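Local coordinates for protein Methylcobalamin\: coenzyme M methyltransferase (PDB 4AY7) that transfers the methyl group of a methylated corrinoid to the thiol of coenzyme M, a zinc-dependent step of methanogenesis, at residues T57-M62 / V133-K138; G156-A161 / I209-A214; Q183-A188 / Q226-R231; L266-K271 / A286-N291; F296-G301 / P329-E334. One frame throughout, in Å; residues are numbered along the deposited sequence.

Contact 1: residues T57-M62 / V133-K138; sequences TNPELM and VLEAIK
Met62 and Pro59, one helical turn apart on the first turn of helix 59-71, meet Ala136 in the middle of helix 130-144, and nothing polar bonds across. The sulfur SD of Met62 sits 3.9 Å from CB of Ala136 and 4.2 Å from CG2 of Val133, spanning two residues of the facing helix. It gets there because CG of Met62 is anti to the backbone N (chi1 -176°) and the chain runs on extended through chi2. Beside it CB and CG of Pro59 touch the CB-CG part of Glu135, with CB of Pro59 3.7 Å from CG of Glu135. Between these two patches the small Ala136 lets the backbones close in: its CB lies 3.6 Å from O of Pro59, and CA of Pro59 and CA of Ala136 are 4.8 Å apart. One shell further out, Asn58 is the N-cap; its OD1 accepts from Leu61 N at 3.2 Å, a fairly straight bond (163°) arriving from above the carbonyl plane, and more weakly from Glu60 N. This is helix-to-helix packing on the outside of the TIM barrel, its centre about 17 Å from the centre of the chain; Ala136 also rests on Leu80 of strand 78-80, and Val133 on Tyr195 and Met199 of helix 178-202.

Contact 2: residues G156-A161 / I209-A214; sequences GPVTVA and IADPVA
Gly156, the N-cap of helix 157-165, is pressed against Asp211 where strand 206-210 ends, at the C-terminal side of the parallel barrel strands of this TIM-barrel fold. The Asp211 carboxylate is the bump, and the first turn of the helix is the hollow that takes it. Asp211 OD2 accepts from Val158 N at 2.9 Å and Asp211 OD1 from Thr159 N at 2.6 Å, each through its syn lone pair, while the anti lone pair of OD1 takes the Thr159 hydroxyl. Gly156 lets the carboxylate come this close: a CB there would clash with Asp211 OD2. Ile209 packs beside Gly156 and Pro157, its CD1 3.8 Å from CD of Pro157. Val158 projects toward the 3-10 segment 212-214, with CG1 3.9 Å from CG1 of Val213 and CG2 4.1 Å from CB of Ala214. An alanine in place of Asp211 would probably leave the amides of Val158 and Thr159 without their acceptor and the Thr159 hydroxyl without one for its proton. Pro212 then leads toward the zinc site, its side chain touching that of Cys248, a zinc ligand. Thr159 OG1, set beside its own backbone N (chi1 -64°), works both ways, giving its proton to Asp211 OD1 and accepting from Val213 N at 3.1 Å, with 161° at the hydrogen.

Contact 3: residues Q183-A188 / Q226-R231; sequences QALDIA and QFLKSR
Arg231 reaches from helix 221-238 across the flank of Leu185 to Asp186 on helix 178-202. These helices, neighbours in the TIM barrel joined in the chain through strand 206-210, pack away from the annotated sites; the segment axes run nearly parallel, 17° apart and 10.5 Å at closest approach. The Arg231 chain bends at chi2 (82°), and its aliphatic part passes Leu185, with CD 3.8 Å from CB of Leu185. The guanidinium meets Asp186 side-on: Arg231 NE at 3.1 Å and Arg231 NH2 at 3.2 Å both bond to the single oxygen OD1 of Asp186. That oxygen lies in the guanidinium plane, but the two donors reach it from the same face of the carboxylate, the planes being 33° apart. Arg231 NH1 turns back to its own helix and donates to Phe227 O at 2.8 Å, on a lone pair in the carbonyl plane, beside the wider pi-type turn. Leu185 CD1 lies over one guanidinium face and packs obliquely on Leu228, 4.0 Å from its CD2. Glu182 pairs with NH2 as well. With three nitrogens bonded in or near its plane, the guanidinium is fixed in rotation; Asp186 and Glu182 probably balance its positive charge, while Leu185 packs on the same group.

Contact 4: residues L266-K271 / A286-N291; sequences LSVEEK and ARLVGN
Val268 and Leu288 are turned onto each other by their side-chain torsions. Val268 has CG2 in the crowded position between backbone N and carbonyl carbon, while CG of Leu288 is anti to its backbone N (chi1 -162°) and chi2 (63°) then swings CD1 toward Val268. The two side chains cross at about a right angle, and CG2 of Val268 comes within 3.6 Å of CD1 of Leu288. Leu266 joins the same face of the sheet, its CG 3.9 Å from CB of Ala286. Beneath this packing the strands are in parallel register, Leu266 with Leu288 and Ser267 with Val289. Leu266 N donates to Arg287 O at 2.8 Å, almost straight at 173°; Val289 N returns to Leu266 O, also at 2.8 Å; and Val268 N closes the set on Val289 O at 3.2 Å. Ser267 and Val289 point to the other face, where the serine OG bonds to His246 ND1. Beyond the paired residues the 266-271 segment leaves the sheet but stays beside Asn291: a water bridges Glu269 O and Asn291 ND2. Gly290 precedes a cis peptide, and a CB on it would collide with the carbonyl O of Val289, the residue before, and with Val268 O. Glu269, held by Lys271 and by Gly249 N, lies with its side chain about 4 Å from the zinc ion. Strands 265-267 and 287-292, joined through helix 275-282, form a beta-alpha-beta crossover of the TIM barrel, and Ser267 serves as a second-shell residue to the zinc ligand His246.

Contact 5: residues F296-G301 / P329-E334; sequences FTLLPG and PMTPLE
Two connections of the TIM barrel meet here: the turn that follows helix 294-298, and the segment leading from the zinc ligand Cys325 into helix 333-346. Leu299 and Thr331 are at the centre, their CA atoms 4.4 Å apart, and no hydrogen bond crosses between the segments. The chi1 of Thr331 (-58°) sets OG1 beside the backbone N, which leaves CG2 anti to that N and 3.4 Å from O of Leu298. Thr331 OG1 lies 3.6 Å from CA of Leu299, while its hydrogen bond goes back to Ala328 O. Leu299 lays its CD1 alongside the opposing backbone, 3.7 Å from C of Met330, and also touches the base of that side chain, 4.1 Å from CB of Met330. Pro332, the N-cap residue of helix 333-346, brings CD to 3.5 Å from O of Leu299. An alanine at Thr331 would probably open a gap against Leu298 O and leave Ala328 O without its hydroxyl partner. The Leu298 carbonyl has a polar mate in Asn335 ND2. Thr331 is about 7 Å, side chain to side chain, from Gln38, which binds coenzyme M. The join therefore rests on van der Waals contact of methyl, methylene and carbonyl groups, while the polar atoms Thr331 OG1 and Leu298 O find their hydrogen bonds outside the facing segment.

The centres of contacts 2 and 4 lie nearest the centre of the chain, about 10 and 11 Å from it, and both contacts reach the same parallel sheet beside the zinc site; both carry directional hydrogen bonds, a carboxylate gripping a helix start in one and strand pairing in the other, with apolar packing beside them. The centres of contacts 1, 3 and 5 lie 17 to 19 Å out. Contacts 1 to 4 are largely buried, contact 5 only partly. Contact 3 adds a salt bridge at the exposed Asp186, whereas contacts 1 and 5 have no hydrogen bond across them. Contacts 2 and 3 touch, with Ala188 packed against the helix of 156-161. Contact 4 leads through strand 287-292 into contact 5.

Contact 1: residues T57-M62 / V133-K138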
# COMPACT_ATOMS: atom_id res chain seq x y z
N THR A 57 7.60 -14.57 -7.18
CA THR A 57 7.73 -15.94 -6.64
C THR A 57 9.15 -16.27 -6.13
O THR A 57 9.36 -17.26 -5.43
CB THR A 57 7.29 -16.98 -7.71
OG1 THR A 57 8.14 -16.91 -8.89
CG2 THR A 57 5.87 -16.68 -8.21
N ASN A 58 10.14 -15.49 -6.49
CA ASN A 58 11.52 -15.77 -6.12
C ASN A 58 12.00 -14.62 -5.22
O ASN A 58 12.03 -13.48 -5.71
CB ASN A 58 12.32 -15.73 -7.41
CG ASN A 58 13.82 -16.01 -7.23
OD1 ASN A 58 14.50 -15.45 -6.40
ND2 ASN A 58 14.34 -16.87 -8.10
N PRO A 59 12.42 -14.89 -3.97
CA PRO A 59 12.75 -13.77 -3.07
C PRO A 59 13.90 -12.91 -3.54
O PRO A 59 13.91 -11.71 -3.28
CB PRO A 59 13.16 -14.44 -1.74
CG PRO A 59 13.55 -15.82 -2.14
CD PRO A 59 12.60 -16.18 -3.28
N GLU A 60 14.88 -13.55 -4.17
CA GLU A 60 16.04 -12.80 -4.64
C GLU A 60 15.68 -11.85 -5.76
O GLU A 60 16.10 -10.71 -5.75
CB GLU A 60 17.16 -13.70 -5.07
CG GLU A 60 17.71 -14.54 -3.93
CD GLU A 60 18.77 -13.85 -3.08
OE1 GLU A 60 19.09 -12.61 -3.23
OE2 GLU A 60 19.26 -14.57 -2.18
N LEU A 61 14.88 -12.27 -6.72
CA LEU A 61 14.40 -11.34 -7.75
C LEU A 61 13.44 -10.26 -7.23
O LEU A 61 13.50 -9.10 -7.68
CB LEU A 61 13.82 -12.08 -8.96
CG LEU A 61 14.72 -13.05 -9.70
CD1 LEU A 61 13.85 -13.84 -10.70
CD2 LEU A 61 15.93 -12.34 -10.37
N MET A 62 12.59 -10.63 -6.27
CA MET A 62 11.74 -9.65 -5.61
C MET A 62 12.63 -8.54 -4.95
O MET A 62 12.38 -7.31 -5.13
CB MET A 62 10.86 -10.34 -4.56
CG MET A 62 9.86 -9.43 -3.87
SD MET A 62 8.74 -10.25 -2.74
CE MET A 62 7.57 -11.01 -3.90
N VAL A 133 8.04 -13.15 0.66
CA VAL A 133 8.04 -11.77 1.11
C VAL A 133 8.90 -11.58 2.35
O VAL A 133 9.73 -10.67 2.38
CB VAL A 133 6.62 -11.27 1.39
CG1 VAL A 133 6.70 -9.83 1.97
CG2 VAL A 133 5.83 -11.26 0.07
N LEU A 134 8.80 -12.48 3.32
CA LEU A 134 9.61 -12.33 4.53
C LEU A 134 11.08 -12.47 4.23
O LEU A 134 11.91 -11.73 4.73
CB LEU A 134 9.15 -13.31 5.62
CG LEU A 134 7.67 -13.18 6.02
CD1 LEU A 134 7.37 -14.14 7.17
CD2 LEU A 134 7.27 -11.72 6.43
N GLU A 135 11.43 -13.41 3.41
CA GLU A 135 12.80 -13.56 3.03
C GLU A 135 13.33 -12.36 2.20
O GLU A 135 14.47 -11.99 2.35
CB GLU A 135 12.97 -14.88 2.30
CG GLU A 135 14.34 -15.05 1.70
CD GLU A 135 15.42 -15.41 2.73
OE1 GLU A 135 15.16 -15.45 3.99
OE2 GLU A 135 16.54 -15.76 2.26
N ALA A 136 12.51 -11.79 1.34
CA ALA A 136 12.95 -10.64 0.52
C ALA A 136 13.21 -9.41 1.38
O ALA A 136 14.18 -8.69 1.17
CB ALA A 136 11.97 -10.33 -0.63
N ILE A 137 12.40 -9.25 2.43
CA ILE A 137 12.60 -8.15 3.39
C ILE A 137 13.95 -8.29 4.05
O ILE A 137 14.68 -7.33 4.14
CB ILE A 137 11.50 -8.12 4.47
CG1 ILE A 137 10.18 -7.73 3.80
CG2 ILE A 137 11.93 -7.16 5.60
CD1 ILE A 137 8.93 -8.02 4.68
N LYS A 138 14.28 -9.50 4.47
CA LYS A 138 15.61 -9.73 5.10
C LYS A 138 16.75 -9.50 4.14
O LYS A 138 17.79 -8.94 4.51
CB LYS A 138 15.70 -11.14 5.63
CG LYS A 138 14.68 -11.37 6.74
CD LYS A 138 14.60 -12.84 7.11
CE LYS A 138 13.16 -13.29 7.39
NZ LYS A 138 13.04 -14.67 6.86

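Contact 2: residues G156-A161 / I209-A214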
# COMPACT_ATOMS: atom_id res chain seq x y z
N GLY A 156 -5.52 -4.92 2.35
CA GLY A 156 -6.05 -4.60 3.67
C GLY A 156 -7.23 -5.51 4.01
O GLY A 156 -7.72 -6.27 3.13
N PRO A 157 -7.72 -5.44 5.24
CA PRO A 157 -8.68 -6.45 5.66
C PRO A 157 -10.00 -6.42 4.91
O PRO A 157 -10.62 -7.49 4.74
CB PRO A 157 -8.88 -6.19 7.13
CG PRO A 157 -8.24 -4.90 7.46
CD PRO A 157 -7.29 -4.56 6.35
N VAL A 158 -10.42 -5.29 4.40
CA VAL A 158 -11.68 -5.28 3.69
C VAL A 158 -11.51 -6.11 2.40
O VAL A 158 -12.31 -6.96 2.04
CB VAL A 158 -12.20 -3.89 3.43
CG1 VAL A 158 -13.54 -3.90 2.70
CG2 VAL A 158 -12.30 -3.14 4.77
N THR A 159 -10.43 -5.81 1.67
CA THR A 159 -10.15 -6.51 0.43
C THR A 159 -9.88 -8.00 0.65
O THR A 159 -10.33 -8.82 -0.15
CB THR A 159 -9.02 -5.74 -0.27
OG1 THR A 159 -9.53 -4.43 -0.58
CG2 THR A 159 -8.52 -6.41 -1.60
N VAL A 160 -9.22 -8.35 1.77
CA VAL A 160 -8.98 -9.75 2.12
C VAL A 160 -10.31 -10.45 2.39
O VAL A 160 -10.51 -11.54 1.88
CB VAL A 160 -8.09 -9.92 3.39
CG1 VAL A 160 -8.13 -11.36 3.86
CG2 VAL A 160 -6.68 -9.43 3.10
N ALA A 161 -11.24 -9.80 3.09
CA ALA A 161 -12.51 -10.43 3.37
C ALA A 161 -13.27 -10.68 2.07
O ALA A 161 -13.84 -11.74 1.85
CB ALA A 161 -13.36 -9.56 4.27
N ILE A 209 -1.21 -0.60 3.87
CA ILE A 209 -2.21 -1.45 3.33
C ILE A 209 -2.97 -0.75 2.23
O ILE A 209 -3.25 0.44 2.30
CB ILE A 209 -3.15 -2.01 4.39
CG1 ILE A 209 -4.09 -0.96 4.94
CG2 ILE A 209 -2.34 -2.73 5.51
CD1 ILE A 209 -5.08 -1.48 5.98
N ALA A 210 -3.32 -1.50 1.22
CA ALA A 210 -4.11 -0.99 0.13
C ALA A 210 -5.43 -1.69 0.21
O ALA A 210 -5.49 -2.91 0.14
CB ALA A 210 -3.40 -1.21 -1.20
N ASP A 211 -6.52 -0.95 0.36
CA ASP A 211 -7.76 -1.56 0.56
C ASP A 211 -8.81 -1.04 -0.40
O ASP A 211 -9.75 -0.39 0.01
CB ASP A 211 -8.20 -1.36 2.03
CG ASP A 211 -8.90 -2.62 2.63
OD1 ASP A 211 -9.43 -3.40 1.82
OD2 ASP A 211 -8.96 -2.78 3.91
N PRO A 212 -8.69 -1.37 -1.67
CA PRO A 212 -9.61 -0.81 -2.64
C PRO A 212 -11.09 -1.14 -2.45
O PRO A 212 -11.92 -0.36 -2.85
CB PRO A 212 -9.10 -1.37 -3.95
CG PRO A 212 -8.36 -2.61 -3.58
CD PRO A 212 -7.64 -2.12 -2.34
N VAL A 213 -11.44 -2.32 -1.92
CA VAL A 213 -12.85 -2.67 -1.67
C VAL A 213 -13.54 -1.66 -0.69
O VAL A 213 -14.75 -1.51 -0.72
CB VAL A 213 -12.98 -4.19 -1.27
CG1 VAL A 213 -14.44 -4.61 -1.02
CG2 VAL A 213 -12.46 -5.07 -2.43
N ALA A 214 -12.78 -1.03 0.17
CA ALA A 214 -13.35 -0.08 1.13
C ALA A 214 -13.72 1.27 0.47
O ALA A 214 -14.35 2.13 1.11
CB ALA A 214 -12.38 0.10 2.30

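Contact 3: residues Q183-A188 / Q226-R231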
# COMPACT_ATOMS: atom_id res chain seq x y z
N GLN A 183 -18.43 -11.92 10.09
CA GLN A 183 -17.53 -13.06 10.33
C GLN A 183 -16.34 -13.02 9.39
O GLN A 183 -15.21 -13.24 9.81
CB GLN A 183 -18.27 -14.37 10.17
CG GLN A 183 -17.46 -15.50 10.72
CD GLN A 183 -18.18 -16.81 10.58
OE1 GLN A 183 -19.41 -16.88 10.29
NE2 GLN A 183 -17.44 -17.88 10.84
N ALA A 184 -16.60 -12.73 8.11
CA ALA A 184 -15.48 -12.63 7.14
C ALA A 184 -14.48 -11.53 7.43
O ALA A 184 -13.24 -11.71 7.35
CB ALA A 184 -16.05 -12.48 5.73
N LEU A 185 -15.01 -10.35 7.74
CA LEU A 185 -14.20 -9.22 8.14
C LEU A 185 -13.37 -9.56 9.35
O LEU A 185 -12.20 -9.30 9.35
CB LEU A 185 -15.10 -8.03 8.44
CG LEU A 185 -15.71 -7.42 7.17
CD1 LEU A 185 -16.82 -6.42 7.52
CD2 LEU A 185 -14.62 -6.69 6.39
N ASP A 186 -13.92 -10.28 10.32
CA ASP A 186 -13.15 -10.65 11.48
C ASP A 186 -12.03 -11.62 11.19
O ASP A 186 -10.92 -11.45 11.71
CB ASP A 186 -14.07 -11.19 12.62
CG ASP A 186 -14.94 -10.03 13.27
OD1 ASP A 186 -14.66 -8.83 13.01
OD2 ASP A 186 -15.92 -10.36 13.97
N ILE A 187 -12.29 -12.66 10.39
CA ILE A 187 -11.23 -13.58 10.00
C ILE A 187 -10.17 -12.84 9.17
O ILE A 187 -8.95 -13.01 9.42
CB ILE A 187 -11.76 -14.74 9.15
CG1 ILE A 187 -12.76 -15.59 9.98
CG2 ILE A 187 -10.63 -15.60 8.63
CD1 ILE A 187 -13.76 -16.38 9.15
N ALA A 188 -10.62 -12.03 8.17
CA ALA A 188 -9.69 -11.23 7.35
C ALA A 188 -8.83 -10.33 8.22
O ALA A 188 -7.64 -10.26 7.96
CB ALA A 188 -10.45 -10.38 6.29
N GLN A 226 -20.34 1.77 9.33
CA GLN A 226 -21.03 0.77 10.12
C GLN A 226 -20.17 -0.49 10.38
O GLN A 226 -20.20 -1.05 11.53
CB GLN A 226 -22.32 0.32 9.45
CG GLN A 226 -22.92 -0.69 10.36
CD GLN A 226 -24.38 -0.94 10.12
OE1 GLN A 226 -24.94 -0.51 9.09
NE2 GLN A 226 -24.98 -1.72 11.01
N PHE A 227 -19.46 -0.95 9.33
CA PHE A 227 -18.72 -2.24 9.38
C PHE A 227 -17.21 -2.25 9.19
O PHE A 227 -16.51 -3.09 9.77
CB PHE A 227 -19.25 -3.23 8.33
CG PHE A 227 -20.74 -3.44 8.37
CD1 PHE A 227 -21.32 -4.14 9.38
CD2 PHE A 227 -21.54 -2.94 7.34
CE1 PHE A 227 -22.69 -4.32 9.39
CE2 PHE A 227 -22.91 -3.08 7.36
CZ PHE A 227 -23.48 -3.78 8.37
N LEU A 228 -16.71 -1.32 8.37
CA LEU A 228 -15.31 -1.37 7.91
C LEU A 228 -14.39 -0.65 8.85
O LEU A 228 -13.32 -1.16 9.18
CB LEU A 228 -15.24 -0.86 6.50
CG LEU A 228 -16.21 -1.49 5.47
CD1 LEU A 228 -15.91 -0.96 4.03
CD2 LEU A 228 -16.23 -3.05 5.54
N LYS A 229 -14.79 0.53 9.32
CA LYS A 229 -13.96 1.38 10.16
C LYS A 229 -13.41 0.61 11.38
O LYS A 229 -12.22 0.70 11.67
CB LYS A 229 -14.78 2.58 10.63
CG LYS A 229 -14.00 3.64 11.34
CD LYS A 229 -14.87 4.89 11.47
CE LYS A 229 -14.43 5.77 12.60
NZ LYS A 229 -14.91 7.20 12.45
N SER A 230 -14.28 -0.14 12.05
CA SER A 230 -13.84 -0.87 13.25
C SER A 230 -12.77 -1.89 13.01
O SER A 230 -11.86 -2.04 13.87
CB SER A 230 -15.02 -1.49 14.06
OG SER A 230 -15.64 -2.48 13.25
N ARG A 231 -12.80 -2.56 11.84
CA ARG A 231 -11.76 -3.48 11.55
C ARG A 231 -10.47 -2.79 11.21
O ARG A 231 -9.40 -3.24 11.62
CB ARG A 231 -12.17 -4.51 10.45
CG ARG A 231 -13.14 -5.60 10.92
CD ARG A 231 -14.62 -5.17 10.97
NE ARG A 231 -15.43 -6.18 11.64
CZ ARG A 231 -16.72 -6.09 11.90
NH1 ARG A 231 -17.43 -5.02 11.59
NH2 ARG A 231 -17.30 -7.08 12.60

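Contact 4: residues L266-K271 / A286-N291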
# COMPACT_ATOMS: atom_id res chain seq x y z
N LEU A 266 -2.38 8.57 5.75
CA LEU A 266 -3.30 8.26 4.71
C LEU A 266 -2.75 8.55 3.30
O LEU A 266 -2.26 9.61 2.98
CB LEU A 266 -4.63 8.98 4.92
CG LEU A 266 -5.29 8.80 6.24
CD1 LEU A 266 -6.52 9.68 6.25
CD2 LEU A 266 -5.66 7.34 6.49
N SER A 267 -2.80 7.54 2.44
CA SER A 267 -2.28 7.63 1.04
C SER A 267 -3.48 7.77 0.18
O SER A 267 -4.36 6.88 0.16
CB SER A 267 -1.48 6.41 0.68
OG SER A 267 -1.25 6.30 -0.71
N VAL A 268 -3.49 8.83 -0.62
CA VAL A 268 -4.63 9.21 -1.41
C VAL A 268 -4.23 9.56 -2.87
O VAL A 268 -3.10 9.92 -3.14
CB VAL A 268 -5.29 10.49 -0.91
CG1 VAL A 268 -5.88 10.24 0.47
CG2 VAL A 268 -4.27 11.66 -0.89
N GLU A 269 -5.19 9.40 -3.74
CA GLU A 269 -5.02 9.68 -5.15
C GLU A 269 -5.28 11.14 -5.40
O GLU A 269 -5.99 11.81 -4.67
CB GLU A 269 -6.04 8.88 -5.96
CG GLU A 269 -5.70 7.43 -6.15
CD GLU A 269 -6.43 6.84 -7.36
OE1 GLU A 269 -7.59 6.41 -7.18
OE2 GLU A 269 -5.83 6.82 -8.49
N GLU A 270 -4.77 11.58 -6.52
CA GLU A 270 -4.93 12.92 -7.03
C GLU A 270 -6.42 13.29 -7.24
O GLU A 270 -6.80 14.43 -7.15
CB GLU A 270 -4.20 12.90 -8.41
CG GLU A 270 -4.07 14.21 -9.14
CD GLU A 270 -5.37 14.59 -9.81
OE1 GLU A 270 -5.99 13.65 -10.39
OE2 GLU A 270 -5.79 15.79 -9.69
N LYS A 271 -7.21 12.27 -7.60
CA LYS A 271 -8.65 12.38 -7.90
C LYS A 271 -9.42 13.17 -6.89
O LYS A 271 -10.32 13.93 -7.25
CB LYS A 271 -9.29 10.96 -7.87
CG LYS A 271 -9.45 10.24 -9.18
CD LYS A 271 -10.05 8.84 -8.93
CE LYS A 271 -9.56 7.86 -10.00
NZ LYS A 271 -8.16 7.44 -9.64
N ALA A 286 -4.37 12.58 11.09
CA ALA A 286 -3.48 11.70 10.32
C ALA A 286 -2.68 12.60 9.38
O ALA A 286 -3.00 13.81 9.23
CB ALA A 286 -4.22 10.64 9.53
N ARG A 287 -1.56 12.08 8.89
CA ARG A 287 -0.76 12.76 7.89
C ARG A 287 -1.13 12.31 6.51
O ARG A 287 -1.78 11.25 6.34
CB ARG A 287 0.71 12.52 8.15
CG ARG A 287 1.40 13.54 9.02
CD ARG A 287 0.74 13.69 10.38
NE ARG A 287 0.68 12.46 11.14
CZ ARG A 287 -0.18 12.18 12.11
NH1 ARG A 287 -1.04 13.07 12.58
NH2 ARG A 287 -0.16 10.99 12.71
N LEU A 288 -0.74 13.07 5.50
CA LEU A 288 -1.16 12.80 4.12
C LEU A 288 0.03 12.44 3.21
O LEU A 288 1.09 13.08 3.23
CB LEU A 288 -1.96 13.96 3.54
CG LEU A 288 -2.81 13.72 2.30
CD1 LEU A 288 -3.91 12.70 2.56
CD2 LEU A 288 -3.37 15.03 1.71
N VAL A 289 -0.12 11.32 2.51
CA VAL A 289 0.91 10.77 1.67
C VAL A 289 0.36 10.80 0.24
O VAL A 289 -0.75 10.38 -0.01
CB VAL A 289 1.26 9.34 2.03
CG1 VAL A 289 2.33 8.81 1.08
CG2 VAL A 289 1.65 9.21 3.55
N GLY A 290 1.17 11.28 -0.68
CA GLY A 290 0.72 11.36 -2.09
C GLY A 290 1.30 12.56 -2.80
O GLY A 290 2.34 13.02 -2.39
N ASN A 291 0.66 13.09 -3.84
CA ASN A 291 -0.59 12.58 -4.45
C ASN A 291 -0.52 12.58 -5.99
O ASN A 291 -1.53 12.88 -6.68
CB ASN A 291 -1.75 13.45 -4.01
CG ASN A 291 -1.57 14.89 -4.41
OD1 ASN A 291 -0.51 15.25 -4.93
ND2 ASN A 291 -2.56 15.72 -4.15
O HOH W 1 -0.24 7.97 -2.12
O HOH W 2 -5.13 14.25 -3.80

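Contact 5: residues F296-G301 / P329-E334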
# COMPACT_ATOMS: atom_id res chain seq x y z
N PHE A 296 -2.22 9.50 -14.98
CA PHE A 296 -2.24 10.69 -15.83
C PHE A 296 -1.08 11.66 -15.69
O PHE A 296 -0.96 12.66 -16.43
CB PHE A 296 -3.62 11.33 -15.82
CG PHE A 296 -4.74 10.34 -16.06
CD1 PHE A 296 -4.81 9.64 -17.27
CD2 PHE A 296 -5.66 10.03 -15.06
CE1 PHE A 296 -5.82 8.71 -17.51
CE2 PHE A 296 -6.66 9.08 -15.28
CZ PHE A 296 -6.74 8.41 -16.50
N THR A 297 -0.15 11.38 -14.81
CA THR A 297 0.99 12.24 -14.74
C THR A 297 2.28 11.47 -14.72
O THR A 297 3.19 11.68 -15.55
CB THR A 297 0.86 13.19 -13.52
OG1 THR A 297 -0.38 13.93 -13.59
CG2 THR A 297 2.07 14.08 -13.37
N LEU A 298 2.36 10.54 -13.80
CA LEU A 298 3.63 9.87 -13.64
C LEU A 298 3.92 8.95 -14.86
O LEU A 298 5.07 8.85 -15.31
CB LEU A 298 3.57 9.18 -12.29
CG LEU A 298 4.79 8.90 -11.43
CD1 LEU A 298 5.74 10.02 -11.15
CD2 LEU A 298 4.18 8.35 -10.12
N LEU A 299 2.89 8.28 -15.39
CA LEU A 299 3.04 7.31 -16.46
C LEU A 299 3.37 8.08 -17.74
O LEU A 299 4.38 7.78 -18.32
CB LEU A 299 1.80 6.41 -16.58
CG LEU A 299 1.52 5.63 -17.87
CD1 LEU A 299 2.73 4.72 -18.21
CD2 LEU A 299 0.20 4.87 -17.77
N PRO A 300 2.54 9.09 -18.14
CA PRO A 300 2.82 9.75 -19.40
C PRO A 300 3.87 10.82 -19.36
O PRO A 300 4.40 11.19 -20.38
CB PRO A 300 1.45 10.30 -19.85
CG PRO A 300 0.62 10.38 -18.65
CD PRO A 300 1.17 9.36 -17.66
N GLY A 301 4.19 11.33 -18.17
CA GLY A 301 4.93 12.56 -18.07
C GLY A 301 4.15 13.69 -18.77
O GLY A 301 2.90 13.63 -18.84
N PRO A 329 3.19 0.02 -14.46
CA PRO A 329 4.38 -0.72 -14.84
C PRO A 329 5.15 -0.11 -16.02
O PRO A 329 6.38 -0.23 -16.06
CB PRO A 329 3.84 -2.09 -15.18
CG PRO A 329 2.60 -2.24 -14.35
CD PRO A 329 2.04 -0.86 -14.17
N MET A 330 4.48 0.55 -16.96
CA MET A 330 5.19 1.17 -18.07
C MET A 330 5.69 2.59 -17.80
O MET A 330 6.18 3.26 -18.73
CB MET A 330 4.34 1.17 -19.34
CG MET A 330 4.12 -0.23 -19.86
SD MET A 330 5.64 -1.07 -20.40
CE MET A 330 6.26 -0.22 -21.85
N THR A 331 5.66 3.03 -16.54
CA THR A 331 6.26 4.29 -16.18
C THR A 331 7.79 4.34 -16.45
O THR A 331 8.55 3.51 -15.93
CB THR A 331 5.97 4.60 -14.70
OG1 THR A 331 4.55 4.60 -14.54
CG2 THR A 331 6.52 5.95 -14.30
N PRO A 332 8.23 5.30 -17.23
CA PRO A 332 9.69 5.45 -17.38
C PRO A 332 10.41 5.81 -16.11
O PRO A 332 9.87 6.60 -15.26
CB PRO A 332 9.86 6.52 -18.42
CG PRO A 332 8.51 6.74 -19.03
CD PRO A 332 7.48 6.24 -18.07
N LEU A 333 11.60 5.25 -15.93
CA LEU A 333 12.47 5.59 -14.81
C LEU A 333 12.62 7.13 -14.61
O LEU A 333 12.55 7.63 -13.46
CB LEU A 333 13.84 4.93 -14.98
CG LEU A 333 14.89 5.19 -13.89
CD1 LEU A 333 14.32 4.67 -12.59
CD2 LEU A 333 16.23 4.51 -14.19
N GLU A 334 12.83 7.86 -15.68
CA GLU A 334 13.09 9.28 -15.57
C GLU A 334 11.85 9.97 -14.95
O GLU A 334 11.96 11.03 -14.36
CB GLU A 334 13.44 9.89 -16.94
CG GLU A 334 12.33 9.74 -17.98
CD GLU A 334 12.40 10.71 -19.17
OE1 GLU A 334 13.51 11.03 -19.64
OE2 GLU A 334 11.30 11.16 -19.62